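Local structure of tyrosine specific protein phosphatase (Trypanosoma cruzi, 4AZ1) at residues 5-10 / 282-287; 169-174 / 210-215. The protein probably removes phosphate from phosphotyrosine in proteins by hydrolysing the phosphate ester, acting as a protein tyrosine phosphatase. One frame throughout, in Å; residues are numbered along the deposited sequence.

Contact 1: 5-10 / 282-287; sequences NCFPFT and LTLMCR
Met285 reaches from helix 274-288 to the rim of the Phe9 ring. CB leaves the helix without aiming at 5-10. CG, set beside the backbone N and anti to the carbonyl carbon (chi1 -65°), comes nearest to Thr10 CG2, at 4.4 Å. SD then meets the ring: it lies 3.7 Å from Phe9 CE2 and 4.1 Å from Phe9 CD2. The 85° between the ring normal and the line from the Phe9 centroid to Met285 SD places the sulfur in the ring plane, so this is an edge-on Met-aromatic contact. The side chain also touches Gln17 of helix 14-30 and loop residues Val290 and Ile292.

One residue earlier, Leu284 points its CB at the N-terminal segment, and its CD1 approaches Phe7 CZ to 3.7 Å at an oblique angle to the ring. Phe7 and Phe9 also pack on each other, Phe9 CB standing 3.8 Å above the plane of the Phe7 ring, toward its rim. The turn bearing both rings is closed by Thr10 OG1, which donates to Phe7 O at 3.3 Å. Tyr281 stacks with Phe9, while Ala242 and Leu246 of helix 232-247 touch Leu284. The arrangement is apolar packing, including this Met-aromatic pair, of the N-terminal loop and 3-10 turn against helix 274-288 near the C-terminal end of the tyrosine phosphatase chain.

Contact 2: 169-174 / 210-215; sequences ITRRYL and LTNVKN
Asn212 OD1 is gripped by two N-H groups of one guanidinium. Arg171 NH2 donates to Asn212 OD1 at 3.2 Å with an N-H...O angle of 153°, and Arg171 NE adds a weak bond to the same oxygen at 3.3 Å. The two donors flank a single acceptor, which is therefore held at the edge of the guanidinium and near its plane. Relative to the amide plane, the fit is less regular: the NH2 donor is tilted 22° from the carbonyl plane, and the amide and guanidinium planes stand 72° apart. Asn212 ND2 is farther from the arginine, 3.8 Å from Arg171 NE, consistent with the oxygen being turned to the donors.

The two side chains arrive from opposite directions. That of Arg171 runs extended from CG to NE, covering about half of the 10.3 Å between Arg171 CA and Asn212 CA. Ile169 CG2 sits 3.9 Å above the guanidinium plane, over its centre. Arg171 NH1 has a long, weak ion pair with Glu164.

Strand 169-177 lies between 151-164 and 184-191 in the large mixed sheet, and helix 203-215 packs beside that sheet. Asn212 also touches Val189 of strand 184-191 and Leu115 of strand 115-118. Leu210 packs on helix 232-247, and Val213 on both that helix and Ile117 of strand 115-118; the polar link reaches strand 169-177, beyond 184-191 from 115-118 in the sheet.

Overall arrangement
The two contacts lie about 25 Å apart between centres, and contact 2 is nested within the chain loop closed by contact 1. Contact 1 is mostly buried and apolar, 195 Å² with no hydrogen bond across it; contact 2 is a surface link of 78 Å² resting on one arginine and one asparagine. Contact 1 joins a turn to a helix near the chain ends, whereas contact 2 joins a helix to the central sheet. Helix 232-247 relates them: it packs on Leu284 in contact 1 and on Leu210 of segment 210-215. The segments also meet through residues outside both interfaces: Arg287 and Lys214 gather at Glu247, by a salt bridge and a long, weak ion pair respectively.

Contact 1: 5-10 / 282-287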
ATOM      1  N   ASN A   5      25.505  22.862 -32.398  1.00 56.36           N
ATOM      2  CA  ASN A   5      24.252  23.221 -31.763  1.00 58.45           C
ATOM      3  C   ASN A   5      23.717  24.508 -32.375  1.00 68.37           C
ATOM      4  O   ASN A   5      24.476  25.448 -32.636  1.00 67.50           O
ATOM      5  CB  ASN A   5      24.433  23.359 -30.254  1.00 54.78           C
ATOM      6  CG  ASN A   5      24.537  22.012 -29.560  1.00 57.86           C
ATOM      7  OD1 ASN A   5      23.956  21.024 -30.013  1.00 54.74           O
ATOM      8  ND2 ASN A   5      25.286  21.964 -28.462  1.00 53.11           N
ATOM      9  N   CYS A   6      22.416  24.527 -32.643  1.00 67.18           N
ATOM     10  CA  CYS A   6      21.744  25.735 -33.100  1.00 61.54           C
ATOM     11  C   CYS A   6      20.641  26.031 -32.095  1.00 55.67           C
ATOM     12  O   CYS A   6      19.685  25.257 -31.965  1.00 56.27           O
ATOM     13  CB  CYS A   6      21.162  25.532 -34.504  1.00 69.61           C
ATOM     14  SG  CYS A   6      20.324  26.988 -35.218  1.00 70.60           S
ATOM     15  N   PHE A   7      20.781  27.127 -31.356  1.00 50.47           N
ATOM     16  CA  PHE A   7      19.770  27.493 -30.375  1.00 45.17           C
ATOM     17  C   PHE A   7      19.440  28.986 -30.405  1.00 43.54           C
ATOM     18  O   PHE A   7      19.761  29.719 -29.465  1.00 43.30           O
ATOM     19  CB  PHE A   7      20.229  27.080 -28.980  1.00 45.87           C
ATOM     20  CG  PHE A   7      19.122  27.019 -27.978  1.00 37.64           C
ATOM     21  CD1 PHE A   7      18.032  26.182 -28.187  1.00 47.40           C
ATOM     22  CD2 PHE A   7      19.168  27.786 -26.827  1.00 39.48           C
ATOM     23  CE1 PHE A   7      16.992  26.123 -27.263  1.00 47.30           C
ATOM     24  CE2 PHE A   7      18.142  27.725 -25.890  1.00 45.10           C
ATOM     25  CZ  PHE A   7      17.051  26.893 -26.112  1.00 43.99           C
ATOM     26  N   PRO A   8      18.766  29.436 -31.476  1.00 46.94           N
ATOM     27  CA  PRO A   8      18.501  30.869 -31.667  1.00 49.42           C
ATOM     28  C   PRO A   8      17.574  31.516 -30.624  1.00 43.51           C
ATOM     29  O   PRO A   8      17.440  32.738 -30.644  1.00 39.83           O
ATOM     30  CB  PRO A   8      17.883  30.936 -33.073  1.00 56.79           C
ATOM     31  CG  PRO A   8      17.412  29.552 -33.371  1.00 59.80           C
ATOM     32  CD  PRO A   8      18.300  28.619 -32.613  1.00 53.39           C
ATOM     33  N   PHE A   9      16.979  30.725 -29.731  1.00 38.60           N
ATOM     34  CA  PHE A   9      16.135  31.246 -28.645  1.00 35.84           C
ATOM     35  C   PHE A   9      16.851  32.323 -27.820  1.00 39.06           C
ATOM     36  O   PHE A   9      16.223  33.255 -27.294  1.00 38.52           O
ATOM     37  CB  PHE A   9      15.719  30.082 -27.742  1.00 34.88           C
ATOM     38  CG  PHE A   9      14.754  30.454 -26.655  1.00 36.07           C
ATOM     39  CD1 PHE A   9      13.386  30.482 -26.904  1.00 33.55           C
ATOM     40  CD2 PHE A   9      15.207  30.741 -25.369  1.00 33.64           C
ATOM     41  CE1 PHE A   9      12.480  30.809 -25.897  1.00 37.64           C
ATOM     42  CE2 PHE A   9      14.305  31.067 -24.355  1.00 35.67           C
ATOM     43  CZ  PHE A   9      12.937  31.104 -24.626  1.00 35.06           C
ATOM     44  N   THR A  10      18.169  32.199 -27.703  1.00 37.73           N
ATOM     45  CA  THR A  10      18.947  33.144 -26.904  1.00 46.08           C
ATOM     46  C   THR A  10      19.172  34.461 -27.633  1.00 46.99           C
ATOM     47  O   THR A  10      19.691  35.417 -27.049  1.00 47.54           O
ATOM     48  CB  THR A  10      20.325  32.571 -26.497  1.00 47.52           C
ATOM     49  OG1 THR A  10      21.025  32.133 -27.668  1.00 45.59           O
ATOM     50  CG2 THR A  10      20.157  31.402 -25.529  1.00 48.00           C
ATOM     51  N   LEU A 282      14.780  27.293 -19.643  1.00 31.99           N
ATOM     52  CA  LEU A 282      15.626  27.900 -18.611  1.00 32.49           C
ATOM     53  C   LEU A 282      16.829  27.021 -18.264  1.00 34.12           C
ATOM     54  O   LEU A 282      17.930  27.526 -18.050  1.00 36.65           O
ATOM     55  CB  LEU A 282      14.819  28.165 -17.333  1.00 28.98           C
ATOM     56  CG  LEU A 282      13.675  29.154 -17.522  1.00 33.54           C
ATOM     57  CD1 LEU A 282      12.898  29.378 -16.212  1.00 34.90           C
ATOM     58  CD2 LEU A 282      14.207  30.458 -18.081  1.00 33.33           C
ATOM     59  N   THR A 283      16.621  25.710 -18.190  1.00 29.32           N
ATOM     60  CA  THR A 283      17.753  24.829 -17.893  1.00 40.05           C
ATOM     61  C   THR A 283      18.759  24.854 -19.046  1.00 45.17           C
ATOM     62  O   THR A 283      19.966  24.775 -18.822  1.00 40.08           O
ATOM     63  CB  THR A 283      17.328  23.367 -17.574  1.00 47.64           C
ATOM     64  OG1 THR A 283      16.968  22.683 -18.780  1.00 57.37           O
ATOM     65  CG2 THR A 283      16.161  23.347 -16.627  1.00 30.54           C
ATOM     66  N   LEU A 284      18.266  24.972 -20.279  1.00 39.36           N
ATOM     67  CA  LEU A 284      19.169  25.008 -21.430  1.00 39.75           C
ATOM     68  C   LEU A 284      19.992  26.281 -21.361  1.00 41.07           C
ATOM     69  O   LEU A 284      21.217  26.256 -21.519  1.00 41.92           O
ATOM     70  CB  LEU A 284      18.399  24.942 -22.756  1.00 38.49           C
ATOM     71  CG  LEU A 284      17.866  23.560 -23.158  1.00 48.98           C
ATOM     72  CD1 LEU A 284      16.971  23.675 -24.373  1.00 49.79           C
ATOM     73  CD2 LEU A 284      19.010  22.561 -23.438  1.00 45.41           C
ATOM     74  N   MET A 285      19.315  27.390 -21.091  1.00 39.58           N
ATOM     75  CA  MET A 285      19.987  28.672 -20.965  1.00 42.48           C
ATOM     76  C   MET A 285      21.053  28.654 -19.868  1.00 37.80           C
ATOM     77  O   MET A 285      22.186  29.073 -20.106  1.00 43.08           O
ATOM     78  CB  MET A 285      18.968  29.788 -20.737  1.00 38.41           C
ATOM     79  CG  MET A 285      18.033  29.994 -21.926  1.00 42.17           C
ATOM     80  SD  MET A 285      16.694  31.161 -21.567  1.00 40.08           S
ATOM     81  CE  MET A 285      17.611  32.724 -21.633  1.00 38.63           C
ATOM     82  N   CYS A 286      20.703  28.169 -18.676  1.00 36.52           N
ATOM     83  CA  CYS A 286      21.685  28.073 -17.593  1.00 42.93           C
ATOM     84  C   CYS A 286      22.903  27.232 -17.983  1.00 47.05           C
ATOM     85  O   CYS A 286      24.039  27.643 -17.750  1.00 51.97           O
ATOM     86  CB  CYS A 286      21.053  27.509 -16.319  1.00 44.24           C
ATOM     87  SG  CYS A 286      19.865  28.625 -15.561  1.00 54.49           S
ATOM     88  N   ARG A 287      22.672  26.073 -18.598  1.00 46.42           N
ATOM     89  CA  ARG A 287      23.789  25.233 -19.045  1.00 50.21           C
ATOM     90  C   ARG A 287      24.675  26.011 -20.005  1.00 52.18           C
ATOM     91  O   ARG A 287      25.902  25.879 -19.978  1.00 52.66           O
ATOM     92  CB  ARG A 287      23.284  23.949 -19.710  1.00 45.29           C
ATOM     93  CG  ARG A 287      24.387  23.045 -20.259  1.00 47.11           C
ATOM     94  CD  ARG A 287      25.282  22.467 -19.145  1.00 58.89           C
ATOM     95  NE  ARG A 287      24.575  21.493 -18.308  1.00 62.00           N
ATOM     96  CZ  ARG A 287      24.385  20.218 -18.646  1.00 52.64           C
ATOM     97  NH1 ARG A 287      24.843  19.760 -19.807  1.00 60.18           N
ATOM     98  NH2 ARG A 287      23.739  19.397 -17.831  1.00 51.94           N
TER

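Contact 2: 169-174 / 210-215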
ATOM      1  N   ILE A 169      17.346  18.802  -1.459  1.00 32.11           N
ATOM      2  CA  ILE A 169      17.304  17.444  -1.961  1.00 33.24           C
ATOM      3  C   ILE A 169      17.567  16.501  -0.804  1.00 34.90           C
ATOM      4  O   ILE A 169      18.441  16.763   0.033  1.00 37.59           O
ATOM      5  CB  ILE A 169      18.346  17.239  -3.096  1.00 47.70           C
ATOM      6  CG1 ILE A 169      17.835  17.869  -4.409  1.00 42.68           C
ATOM      7  CG2 ILE A 169      18.653  15.759  -3.296  1.00 37.84           C
ATOM      8  CD1 ILE A 169      18.892  17.916  -5.522  1.00 36.27           C
ATOM      9  N   THR A 170      16.795  15.417  -0.736  1.00 27.71           N
ATOM     10  CA  THR A 170      17.066  14.364   0.245  1.00 34.56           C
ATOM     11  C   THR A 170      17.346  13.082  -0.505  1.00 33.23           C
ATOM     12  O   THR A 170      16.604  12.734  -1.433  1.00 33.76           O
ATOM     13  CB  THR A 170      15.883  14.164   1.227  1.00 33.99           C
ATOM     14  OG1 THR A 170      15.754  15.332   2.045  1.00 41.23           O
ATOM     15  CG2 THR A 170      16.143  12.968   2.158  1.00 43.04           C
ATOM     16  N   ARG A 171      18.424  12.397  -0.133  1.00 38.34           N
ATOM     17  CA  ARG A 171      18.757  11.115  -0.753  1.00 35.18           C
ATOM     18  C   ARG A 171      18.576   9.998   0.254  1.00 37.50           C
ATOM     19  O   ARG A 171      19.165  10.032   1.339  1.00 35.23           O
ATOM     20  CB  ARG A 171      20.191  11.122  -1.291  1.00 43.55           C
ATOM     21  CG  ARG A 171      20.401  12.183  -2.344  1.00 44.74           C
ATOM     22  CD  ARG A 171      21.701  12.033  -3.143  1.00 51.02           C
ATOM     23  NE  ARG A 171      21.615  12.920  -4.306  1.00 60.46           N
ATOM     24  CZ  ARG A 171      22.101  14.160  -4.348  1.00 59.27           C
ATOM     25  NH1 ARG A 171      22.760  14.664  -3.304  1.00 49.39           N
ATOM     26  NH2 ARG A 171      21.942  14.889  -5.446  1.00 57.39           N
ATOM     27  N   ARG A 172      17.758   9.017  -0.115  1.00 35.87           N
ATOM     28  CA  ARG A 172      17.459   7.887   0.755  1.00 39.12           C
ATOM     29  C   ARG A 172      17.962   6.619   0.083  1.00 37.19           C
ATOM     30  O   ARG A 172      17.605   6.328  -1.062  1.00 37.13           O
ATOM     31  CB  ARG A 172      15.947   7.801   1.014  1.00 29.82           C
ATOM     32  CG  ARG A 172      15.350   9.077   1.630  1.00 29.36           C
ATOM     33  CD  ARG A 172      13.865   8.931   1.954  1.00 30.99           C
ATOM     34  NE  ARG A 172      13.372  10.098   2.682  1.00 40.16           N
ATOM     35  CZ  ARG A 172      12.757  11.144   2.126  1.00 34.31           C
ATOM     36  NH1 ARG A 172      12.536  11.187   0.818  1.00 25.73           N
ATOM     37  NH2 ARG A 172      12.359  12.153   2.889  1.00 36.11           N
ATOM     38  N   TYR A 173      18.824   5.890   0.778  1.00 34.50           N
ATOM     39  CA  TYR A 173      19.362   4.645   0.247  1.00 37.34           C
ATOM     40  C   TYR A 173      18.587   3.523   0.923  1.00 35.20           C
ATOM     41  O   TYR A 173      18.591   3.383   2.153  1.00 39.03           O
ATOM     42  CB  TYR A 173      20.892   4.557   0.482  1.00 40.51           C
ATOM     43  CG  TYR A 173      21.593   5.777  -0.084  1.00 40.79           C
ATOM     44  CD1 TYR A 173      21.889   5.867  -1.446  1.00 38.75           C
ATOM     45  CD2 TYR A 173      21.906   6.862   0.726  1.00 40.57           C
ATOM     46  CE1 TYR A 173      22.495   7.000  -1.979  1.00 39.68           C
ATOM     47  CE2 TYR A 173      22.519   7.988   0.209  1.00 45.97           C
ATOM     48  CZ  TYR A 173      22.806   8.053  -1.146  1.00 52.77           C
ATOM     49  OH  TYR A 173      23.412   9.172  -1.666  1.00 59.63           O
ATOM     50  N   LEU A 174      17.909   2.735   0.103  1.00 39.12           N
ATOM     51  CA  LEU A 174      16.870   1.848   0.585  1.00 39.43           C
ATOM     52  C   LEU A 174      17.120   0.402   0.165  1.00 39.66           C
ATOM     53  O   LEU A 174      17.837   0.127  -0.808  1.00 43.91           O
ATOM     54  CB  LEU A 174      15.506   2.345   0.069  1.00 34.74           C
ATOM     55  CG  LEU A 174      15.100   3.733   0.590  1.00 37.61           C
ATOM     56  CD1 LEU A 174      13.952   4.338  -0.215  1.00 34.23           C
ATOM     57  CD2 LEU A 174      14.726   3.659   2.082  1.00 43.39           C
ATOM     58  N   LEU A 210      19.809  15.605 -12.459  1.00 42.65           N
ATOM     59  CA  LEU A 210      20.210  15.036 -13.741  1.00 49.33           C
ATOM     60  C   LEU A 210      21.550  14.313 -13.624  1.00 50.34           C
ATOM     61  O   LEU A 210      21.802  13.338 -14.338  1.00 47.44           O
ATOM     62  CB  LEU A 210      20.246  16.111 -14.829  1.00 46.95           C
ATOM     63  CG  LEU A 210      18.878  16.758 -15.081  1.00 51.26           C
ATOM     64  CD1 LEU A 210      19.009  17.899 -16.061  1.00 46.56           C
ATOM     65  CD2 LEU A 210      17.904  15.723 -15.612  1.00 49.13           C
ATOM     66  N   THR A 211      22.404  14.792 -12.723  1.00 48.84           N
ATOM     67  CA  THR A 211      23.665  14.109 -12.443  1.00 49.05           C
ATOM     68  C   THR A 211      23.380  12.718 -11.888  1.00 46.57           C
ATOM     69  O   THR A 211      24.002  11.742 -12.310  1.00 50.39           O
ATOM     70  CB  THR A 211      24.548  14.919 -11.487  1.00 48.27           C
ATOM     71  OG1 THR A 211      25.064  16.061 -12.182  1.00 50.63           O
ATOM     72  CG2 THR A 211      25.714  14.078 -10.973  1.00 53.68           C
ATOM     73  N   ASN A 212      22.423  12.620 -10.967  1.00 50.16           N
ATOM     74  CA  ASN A 212      21.994  11.314 -10.486  1.00 46.70           C
ATOM     75  C   ASN A 212      21.540  10.416 -11.622  1.00 42.58           C
ATOM     76  O   ASN A 212      21.969   9.271 -11.703  1.00 41.08           O
ATOM     77  CB  ASN A 212      20.870  11.434  -9.453  1.00 49.25           C
ATOM     78  CG  ASN A 212      21.359  11.960  -8.130  1.00 51.58           C
ATOM     79  OD1 ASN A 212      20.703  12.784  -7.501  1.00 53.24           O
ATOM     80  ND2 ASN A 212      22.536  11.509  -7.714  1.00 55.65           N
ATOM     81  N   VAL A 213      20.665  10.941 -12.483  1.00 43.64           N
ATOM     82  CA  VAL A 213      20.176  10.182 -13.630  1.00 44.69           C
ATOM     83  C   VAL A 213      21.336   9.628 -14.448  1.00 42.84           C
ATOM     84  O   VAL A 213      21.401   8.420 -14.703  1.00 48.81           O
ATOM     85  CB  VAL A 213      19.224  11.020 -14.522  1.00 43.73           C
ATOM     86  CG1 VAL A 213      18.960  10.329 -15.837  1.00 43.96           C
ATOM     87  CG2 VAL A 213      17.916  11.255 -13.808  1.00 36.19           C
ATOM     88  N   LYS A 214      22.267  10.502 -14.825  1.00 47.74           N
ATOM     89  CA  LYS A 214      23.399  10.113 -15.668  1.00 54.11           C
ATOM     90  C   LYS A 214      24.300   9.059 -15.034  1.00 57.93           C
ATOM     91  O   LYS A 214      24.835   8.190 -15.734  1.00 54.09           O
ATOM     92  CB  LYS A 214      24.260  11.327 -15.995  1.00 68.00           C
ATOM     93  CG  LYS A 214      23.585  12.387 -16.824  1.00 77.12           C
ATOM     94  CD  LYS A 214      24.559  13.534 -17.054  1.00 90.89           C
ATOM     95  CE  LYS A 214      23.871  14.880 -16.890  1.00 95.36           C
ATOM     96  NZ  LYS A 214      24.842  15.970 -16.589  1.00103.06           N
ATOM     97  N   ASN A 215      24.496   9.156 -13.722  1.00 56.56           N
ATOM     98  CA  ASN A 215      25.374   8.226 -13.012  1.00 61.69           C
ATOM     99  C   ASN A 215      24.659   6.913 -12.665  1.00 60.77           C
ATOM    100  O   ASN A 215      25.277   5.970 -12.170  1.00 59.89           O
ATOM    101  CB  ASN A 215      25.960   8.897 -11.754  1.00 65.17           C
ATOM    102  CG  ASN A 215      26.892  10.062 -12.084  1.00 76.76           C
ATOM    103  OD1 ASN A 215      27.136  10.368 -13.251  1.00 88.06           O
ATOM    104  ND2 ASN A 215      27.411  10.721 -11.049  1.00 73.87           N
TER